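Local coordinates for protein cadherin-related family member 2 (Homo sapiens, PDB 5CZR) that forms calcium-dependent heterophilic adhesion complexes with CDHR5 on adjacent microvilli and so controls how microvilli pack at the apical surface of epithelial cells, at residues 41-45 against 46-50; 66-69 against 70-74; 79-83 against 84-88. All coordinates share one frame; numbering follows the deposited sequence.

How the contacts relate
All three contacts are local turns in the first cadherin repeat and reach one sheet, with strand 73-81 between strands 40-44 and 86-96. Contact 1 is a surface turn that leaves strand 40-44. Contacts 2 and 3 are partly buried, at the two ends of strand 73-81, with centres about 29 Å apart. Contact 1 touches both: Phe50 and Asn47 pack on Phe74, and Gly42 O probably accepts a hydrogen bond from Ser79 N. Contact 1 rests on a backbone turn bond and a small methyl contact, with no metal. Contact 2 supplies ligands to two calcium ions at the junction with the second repeat, and contact 3 supplies one to a calcium ion near the N-terminus.

Contact 1 (41-45 against 46-50); sequences YGMSG and PNAYF
Gly45 and Ala48 close a type I beta turn with Pro46 and Asn47 at its corners. Ala48 N donates to Gly45 O at 3.0 Å, with an angle of 163° at the hydrogen. A water also donates to Gly45 O and weakly accepts from Tyr49 N, so it links the turn to the short 3-10 segment 48-50. Gly45 has a positive phi of 104°. At this phi a CB would be jammed against Ser44 O and tight against Pro46 N.

Ala48 turns its methyl back on the strand it has just left. Its CB lies 3.5 Å from Ser44 C and 3.3 Å from Gly45 O. Met43 meets the same methyl with its CG, 4.1 Å from Ala48 CB. With Met43 CG anti to the backbone N (chi1 -167°), this carbon comes beside the Ala48 methyl. Tyr49 and Phe50 pack within the second segment: Tyr49 CE1 sits 3.9 Å above the centre of the Phe50 ring.

The turn joins the two sheets of the first cadherin repeat. Strand 40-44 is an outer strand of one sheet, bonded through Gly42 and Ser44 to strand 73-81. Asn47 ND2 reaches the same strand at Lys75 O. Met43 packs on Phe51 and Val53 of strand 51-53, an outer strand of the other sheet.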
loop_
_atom_site.group_PDB
_atom_site.type_symbol
_atom_site.label_atom_id
_atom_site.label_comp_id
_atom_site.label_asym_id
_atom_site.label_seq_id
_atom_site.Cartn_x
_atom_site.Cartn_y
_atom_site.Cartn_z
ATOM N N TYR A 41 8.113 -19.617 28.033
ATOM C CA TYR A 41 7.699 -19.485 26.650
ATOM C C TYR A 41 8.845 -19.100 25.758
ATOM O O TYR A 41 9.789 -18.406 26.158
ATOM C CB TYR A 41 6.623 -18.414 26.502
ATOM C CG TYR A 41 5.361 -18.698 27.243
ATOM C CD1 TYR A 41 4.351 -19.447 26.669
ATOM C CD2 TYR A 41 5.152 -18.192 28.532
ATOM C CE1 TYR A 41 3.159 -19.696 27.367
ATOM C CE2 TYR A 41 3.969 -18.441 29.229
ATOM C CZ TYR A 41 2.983 -19.189 28.641
ATOM O OH TYR A 41 1.810 -19.416 29.299
ATOM N N GLY A 42 8.747 -19.550 24.521
ATOM C CA GLY A 42 9.810 -19.357 23.539
ATOM C C GLY A 42 9.260 -19.453 22.130
ATOM O O GLY A 42 8.074 -19.757 21.943
ATOM N N MET A 43 10.113 -19.116 21.162
ATOM C CA MET A 43 9.793 -19.251 19.771
ATOM C C MET A 43 11.041 -19.679 19.040
ATOM O O MET A 43 12.139 -19.253 19.380
ATOM C CB MET A 43 9.276 -17.917 19.250
ATOM C CG MET A 43 8.612 -17.953 17.908
ATOM S SD MET A 43 8.042 -16.309 17.382
ATOM C CE MET A 43 6.746 -15.949 18.506
ATOM N N SER A 44 10.871 -20.482 18.015
ATOM C CA SER A 44 12.008 -20.961 17.225
ATOM C C SER A 44 11.661 -21.142 15.741
ATOM O O SER A 44 10.503 -21.016 15.341
ATOM C CB SER A 44 12.505 -22.322 17.749
ATOM O OG SER A 44 11.525 -23.340 17.591
ATOM N N GLY A 45 12.702 -21.443 14.971
ATOM C CA GLY A 45 12.582 -21.705 13.560
ATOM C C GLY A 45 13.079 -20.510 12.716
ATOM O O GLY A 45 13.475 -19.454 13.265
ATOM N N PRO A 46 13.090 -20.683 11.390
ATOM C CA PRO A 46 13.677 -19.703 10.466
ATOM C C PRO A 46 13.026 -18.315 10.473
ATOM O O PRO A 46 13.684 -17.361 10.084
ATOM C CB PRO A 46 13.528 -20.367 9.073
ATOM C CG PRO A 46 12.775 -21.647 9.271
ATOM C CD PRO A 46 12.838 -21.996 10.730
ATOM N N ASN A 47 11.778 -18.229 10.919
ATOM C CA ASN A 47 11.053 -16.976 11.037
ATOM C C ASN A 47 10.947 -16.444 12.483
ATOM O O ASN A 47 10.277 -15.417 12.727
ATOM C CB ASN A 47 9.638 -17.178 10.499
ATOM C CG ASN A 47 9.608 -17.437 9.009
ATOM O OD1 ASN A 47 10.396 -16.869 8.265
ATOM N ND2 ASN A 47 8.720 -18.310 8.570
ATOM N N ALA A 48 11.591 -17.120 13.437
ATOM C CA ALA A 48 11.488 -16.679 14.833
ATOM C C ALA A 48 12.108 -15.305 15.067
ATOM O O ALA A 48 11.732 -14.612 16.009
ATOM C CB ALA A 48 12.117 -17.684 15.755
ATOM N N TYR A 49 13.058 -14.923 14.209
ATOM C CA TYR A 49 13.775 -13.657 14.345
ATOM C C TYR A 49 12.840 -12.419 14.223
ATOM O O TYR A 49 13.241 -11.309 14.564
ATOM C CB TYR A 49 14.903 -13.540 13.308
ATOM C CG TYR A 49 14.394 -13.311 11.886
ATOM C CD1 TYR A 49 14.130 -12.040 11.424
ATOM C CD2 TYR A 49 14.189 -14.381 11.007
ATOM C CE1 TYR A 49 13.660 -11.821 10.125
ATOM C CE2 TYR A 49 13.715 -14.177 9.711
ATOM C CZ TYR A 49 13.428 -12.884 9.282
ATOM O OH TYR A 49 12.972 -12.648 8.005
ATOM N N PHE A 50 11.644 -12.607 13.683
ATOM C CA PHE A 50 10.644 -11.544 13.655
ATOM C C PHE A 50 10.185 -11.098 15.043
ATOM O O PHE A 50 9.607 -10.014 15.159
ATOM C CB PHE A 50 9.390 -11.955 12.864
ATOM C CG PHE A 50 9.541 -11.845 11.394
ATOM C CD1 PHE A 50 9.498 -10.610 10.765
ATOM C CD2 PHE A 50 9.726 -13.001 10.608
ATOM C CE1 PHE A 50 9.685 -10.515 9.386
ATOM C CE2 PHE A 50 9.855 -12.904 9.233
ATOM C CZ PHE A 50 9.833 -11.658 8.618
HETATM O O HOH W 1 14.994 -16.981 13.349
#

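Contact 2 (66-69 against 70-74); sequences LDYE and TLYTF. With CA (calcium ion), chain F; CA (calcium ion), chain G.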
loop_
_atom_site.group_PDB
_atom_site.type_symbol
_atom_site.label_atom_id
_atom_site.label_comp_id
_atom_site.label_asym_id
_atom_site.label_seq_id
_atom_site.Cartn_x
_atom_site.Cartn_y
_atom_site.Cartn_z
ATOM N N LEU A 66 7.737 -6.298 9.784
ATOM C CA LEU A 66 6.818 -6.999 8.903
ATOM C C LEU A 66 6.671 -6.240 7.601
ATOM O O LEU A 66 6.972 -5.061 7.533
ATOM C CB LEU A 66 5.438 -7.134 9.567
ATOM C CG LEU A 66 5.418 -7.797 10.953
ATOM C CD1 LEU A 66 4.020 -7.790 11.550
ATOM C CD2 LEU A 66 5.921 -9.245 10.857
ATOM N N ASP A 67 6.164 -6.910 6.571
ATOM C CA ASP A 67 5.803 -6.235 5.297
ATOM C C ASP A 67 4.867 -7.137 4.506
ATOM O O ASP A 67 5.268 -8.220 4.084
ATOM C CB ASP A 67 7.064 -5.901 4.486
ATOM C CG ASP A 67 6.770 -5.210 3.178
ATOM O OD1 ASP A 67 5.596 -4.847 2.922
ATOM O OD2 ASP A 67 7.723 -5.002 2.387
ATOM N N TYR A 68 3.617 -6.714 4.367
ATOM C CA TYR A 68 2.596 -7.467 3.634
ATOM C C TYR A 68 3.033 -7.717 2.199
ATOM O O TYR A 68 2.744 -8.768 1.642
ATOM C CB TYR A 68 1.261 -6.718 3.631
ATOM C CG TYR A 68 0.143 -7.455 2.956
ATOM C CD1 TYR A 68 -0.685 -8.344 3.673
ATOM C CD2 TYR A 68 -0.099 -7.277 1.602
ATOM C CE1 TYR A 68 -1.717 -9.042 3.051
ATOM C CE2 TYR A 68 -1.124 -7.971 0.962
ATOM C CZ TYR A 68 -1.929 -8.847 1.687
ATOM O OH TYR A 68 -2.928 -9.519 1.034
ATOM N N GLU A 69 3.768 -6.766 1.620
ATOM C CA GLU A 69 4.141 -6.837 0.220
ATOM C C GLU A 69 5.232 -7.886 -0.017
ATOM O O GLU A 69 5.514 -8.224 -1.142
ATOM C CB GLU A 69 4.587 -5.447 -0.287
ATOM C CG GLU A 69 3.440 -4.486 -0.641
ATOM C CD GLU A 69 2.635 -3.975 0.541
ATOM O OE1 GLU A 69 3.206 -3.567 1.549
ATOM O OE2 GLU A 69 1.395 -3.938 0.485
ATOM N N THR A 70 5.843 -8.392 1.055
ATOM C CA THR A 70 7.027 -9.275 0.961
ATOM C C THR A 70 6.743 -10.681 1.510
ATOM O O THR A 70 7.186 -11.652 0.933
ATOM C CB THR A 70 8.183 -8.599 1.696
ATOM O OG1 THR A 70 8.708 -7.597 0.829
ATOM C CG2 THR A 70 9.317 -9.541 2.071
ATOM N N LEU A 71 5.983 -10.754 2.601
ATOM C CA LEU A 71 5.683 -11.995 3.311
ATOM C C LEU A 71 4.353 -11.818 4.047
ATOM O O LEU A 71 4.308 -11.212 5.127
ATOM C CB LEU A 71 6.811 -12.262 4.313
ATOM C CG LEU A 71 6.810 -13.587 5.031
ATOM C CD1 LEU A 71 6.937 -14.743 4.027
ATOM C CD2 LEU A 71 7.960 -13.627 6.019
ATOM N N TYR A 72 3.263 -12.236 3.419
ATOM C CA TYR A 72 1.938 -11.856 3.902
ATOM C C TYR A 72 1.383 -12.793 4.939
ATOM O O TYR A 72 0.469 -12.454 5.675
ATOM C CB TYR A 72 0.951 -11.659 2.734
ATOM C CG TYR A 72 0.301 -12.968 2.186
ATOM C CD1 TYR A 72 1.058 -14.118 1.894
ATOM C CD2 TYR A 72 -1.063 -13.061 2.055
ATOM C CE1 TYR A 72 0.460 -15.307 1.477
ATOM C CE2 TYR A 72 -1.692 -14.224 1.589
ATOM C CZ TYR A 72 -0.935 -15.359 1.323
ATOM O OH TYR A 72 -1.552 -16.502 0.891
ATOM N N THR A 73 1.956 -13.988 4.985
ATOM C CA THR A 73 1.815 -14.863 6.123
ATOM C C THR A 73 3.111 -15.636 6.297
ATOM O O THR A 73 3.874 -15.791 5.335
ATOM C CB THR A 73 0.747 -15.939 5.945
ATOM O OG1 THR A 73 1.184 -16.814 4.902
ATOM C CG2 THR A 73 -0.614 -15.336 5.608
ATOM N N PHE A 74 3.310 -16.183 7.499
ATOM C CA PHE A 74 4.415 -17.086 7.743
ATOM C C PHE A 74 4.210 -17.878 9.018
ATOM O O PHE A 74 3.327 -17.549 9.818
ATOM C CB PHE A 74 5.750 -16.345 7.770
ATOM C CG PHE A 74 5.858 -15.286 8.834
ATOM C CD1 PHE A 74 5.439 -13.999 8.592
ATOM C CD2 PHE A 74 6.396 -15.593 10.081
ATOM C CE1 PHE A 74 5.539 -13.024 9.561
ATOM C CE2 PHE A 74 6.545 -14.616 11.050
ATOM C CZ PHE A 74 6.102 -13.327 10.793
HETATM CA CA CA F . 4.663 -2.983 3.128
HETATM CA CA CA G . 0.601 -2.362 2.065
HETATM O O HOH W 2 5.905 -9.801 6.730
HETATM O O HOH W 3 6.166 -2.499 4.696
HETATM O O HOH W 4 5.450 -1.792 1.491
#
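Asp67 and Thr70 meet through both backbone and side chain. Asp67 CG is anti to the backbone N (chi1 -180°), which carries the carboxylate to the calcium ion of chain F. Asp67 OD1 binds that ion at 2.1 Å and also accepts from Glu69 N, which makes an Asx turn. Asp67 OD2 accepts from Thr70 OG1 at 3.2 Å. Both donors come from above the carboxylate plane. Two bonds and a metal therefore hold this group, which probably limits its rotation.

The Glu69 chain bends at chi2 (70°) and sets its carboxylate between two calcium ions. Glu69 OE1 binds the ion of chain F at 2.2 Å, and Glu69 OE2 binds that of chain G at 2.4 Å. Asp67 O takes two backbone bonds, from Leu71 N at 3.0 Å and from Thr70 N. A water bridges Asp67 N and Leu71 O.

On another part of the turn, Tyr72 CB lies over one face of the Tyr68 ring, 4.0 Å from its centroid, in a CH-pi contact. Leu66 CD2 meets the edge of the Phe74 ring, 4.0 Å from Phe74 CE1.

Glu18, Asp97, Arg98, Asp100 and Asp133 complete the protein ligands of the two ions at the junction of the cadherin repeats. The loop leads from strand 59-62 into strand 73-81, where Phe74 pairs with Val93 of strand 86-96 and stacks on Phe50.

Contact 3 (79-83 against 84-88); sequences SVSDP and YIQVQ. With CA (calcium ion), chain E.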
loop_
_atom_site.group_PDB
_atom_site.type_symbol
_atom_site.label_atom_id
_atom_site.label_comp_id
_atom_site.label_asym_id
_atom_site.label_seq_id
_atom_site.Cartn_x
_atom_site.Cartn_y
_atom_site.Cartn_z
ATOM N N SER A 79 6.644 -22.367 21.684
ATOM C CA SER A 79 6.994 -23.328 22.716
ATOM C C SER A 79 6.489 -22.875 24.105
ATOM O O SER A 79 6.609 -21.704 24.462
ATOM C CB SER A 79 8.513 -23.436 22.772
ATOM O OG SER A 79 8.918 -24.348 23.757
ATOM N N VAL A 80 5.922 -23.814 24.848
ATOM C CA VAL A 80 5.680 -23.633 26.255
ATOM C C VAL A 80 6.253 -24.829 27.028
ATOM O O VAL A 80 6.120 -25.968 26.616
ATOM C CB VAL A 80 4.183 -23.449 26.565
ATOM C CG1 VAL A 80 3.357 -24.646 26.078
ATOM C CG2 VAL A 80 3.970 -23.221 28.055
ATOM N N SER A 81 6.889 -24.535 28.149
ATOM C CA SER A 81 7.566 -25.538 28.942
ATOM C C SER A 81 7.124 -25.425 30.387
ATOM O O SER A 81 7.131 -24.317 30.945
ATOM C CB SER A 81 9.061 -25.334 28.861
ATOM O OG SER A 81 9.508 -25.552 27.548
ATOM N N ASP A 82 6.705 -26.533 31.006
ATOM C CA ASP A 82 6.656 -26.556 32.485
ATOM C C ASP A 82 8.079 -26.976 32.935
ATOM O O ASP A 82 9.008 -26.935 32.108
ATOM C CB ASP A 82 5.467 -27.388 33.004
ATOM C CG ASP A 82 5.620 -28.881 32.761
ATOM O OD1 ASP A 82 6.714 -29.369 32.375
ATOM O OD2 ASP A 82 4.620 -29.574 32.955
ATOM N N PRO A 83 8.288 -27.281 34.225
ATOM C CA PRO A 83 9.654 -27.668 34.653
ATOM C C PRO A 83 10.144 -28.997 34.072
ATOM O O PRO A 83 11.353 -29.206 34.002
ATOM C CB PRO A 83 9.530 -27.773 36.167
ATOM C CG PRO A 83 8.370 -26.901 36.523
ATOM C CD PRO A 83 7.408 -27.052 35.380
ATOM N N TYR A 84 9.217 -29.823 33.561
ATOM C CA TYR A 84 9.503 -31.209 33.160
ATOM C C TYR A 84 9.459 -31.508 31.664
ATOM O O TYR A 84 10.147 -32.404 31.200
ATOM C CB TYR A 84 8.519 -32.141 33.871
ATOM C CG TYR A 84 8.279 -31.734 35.297
ATOM C CD1 TYR A 84 9.240 -31.989 36.287
ATOM C CD2 TYR A 84 7.114 -31.068 35.659
ATOM C CE1 TYR A 84 9.031 -31.596 37.599
ATOM C CE2 TYR A 84 6.898 -30.684 36.972
ATOM C CZ TYR A 84 7.868 -30.933 37.920
ATOM O OH TYR A 84 7.648 -30.532 39.203
ATOM N N ILE A 85 8.628 -30.788 30.911
ATOM C CA ILE A 85 8.467 -31.079 29.496
ATOM C C ILE A 85 8.311 -29.813 28.653
ATOM O O ILE A 85 7.658 -28.845 29.077
ATOM C CB ILE A 85 7.294 -32.071 29.278
ATOM C CG1 ILE A 85 7.307 -32.598 27.826
ATOM C CG2 ILE A 85 5.941 -31.459 29.703
ATOM C CD1 ILE A 85 6.328 -33.749 27.555
ATOM N N GLN A 86 8.878 -29.866 27.447
ATOM C CA GLN A 86 8.757 -28.817 26.480
ATOM C C GLN A 86 7.690 -29.178 25.453
ATOM O O GLN A 86 7.697 -30.279 24.954
ATOM C CB GLN A 86 10.104 -28.647 25.776
ATOM C CG GLN A 86 10.053 -27.548 24.729
ATOM C CD GLN A 86 11.380 -27.235 24.093
ATOM O OE1 GLN A 86 12.318 -28.038 24.107
ATOM N NE2 GLN A 86 11.469 -26.013 23.520
ATOM N N VAL A 87 6.773 -28.262 25.166
ATOM C CA VAL A 87 5.663 -28.489 24.237
ATOM C C VAL A 87 5.717 -27.429 23.114
ATOM O O VAL A 87 5.774 -26.242 23.394
ATOM C CB VAL A 87 4.288 -28.380 24.979
ATOM C CG1 VAL A 87 3.072 -28.442 24.008
ATOM C CG2 VAL A 87 4.184 -29.460 26.045
ATOM N N GLN A 88 5.736 -27.879 21.868
ATOM C CA GLN A 88 5.982 -27.017 20.729
ATOM C C GLN A 88 4.910 -27.234 19.682
ATOM O O GLN A 88 4.457 -28.365 19.491
ATOM C CB GLN A 88 7.324 -27.303 20.106
ATOM C CG GLN A 88 8.467 -27.210 21.094
ATOM C CD GLN A 88 9.830 -27.355 20.431
ATOM O OE1 GLN A 88 10.245 -26.506 19.638
ATOM N NE2 GLN A 88 10.569 -28.391 20.816
HETATM CA CA CA E . 2.647 -29.734 34.402
#
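Tyr84, Pro83 and Asp82 meet at the bend of this hairpin. Pro83 CB sits over the centre of the Tyr84 ring, 3.9 Å from its centroid, in a CH-pi contact. Asp82 CG lies between the backbone N and the carbonyl carbon (chi1 70°), and this turns the carboxylate back over the bend. Asp82 OD1 accepts from Tyr84 N and Ile85 N, both at 2.8 Å. Ile85 N comes nearly along the C-O axis, and Tyr84 N from above the carboxylate plane. The other oxygen, Asp82 OD2, binds the calcium ion of chain E at 2.5 Å.

Behind the bend, Val80 and Val87 form a hydrogen-bonded antiparallel pair with two backbone bonds of 2.8 Å, Val80 N to Val87 O and Val87 N to Val80 O. Ser79 faces the other side of the sheet, where Gln86 NE2 donates to Ser79 OG at 3.1 Å in the plane of its amide. An alanine at Ser79 would remove this acceptor and is likely to leave the Gln86 amide freer to turn.

This is a beta hairpin of the first cadherin repeat. Its bend supplies Asp82 to a calcium site completed by Asn2, Val3, Asp33, Asp35 and Asp37.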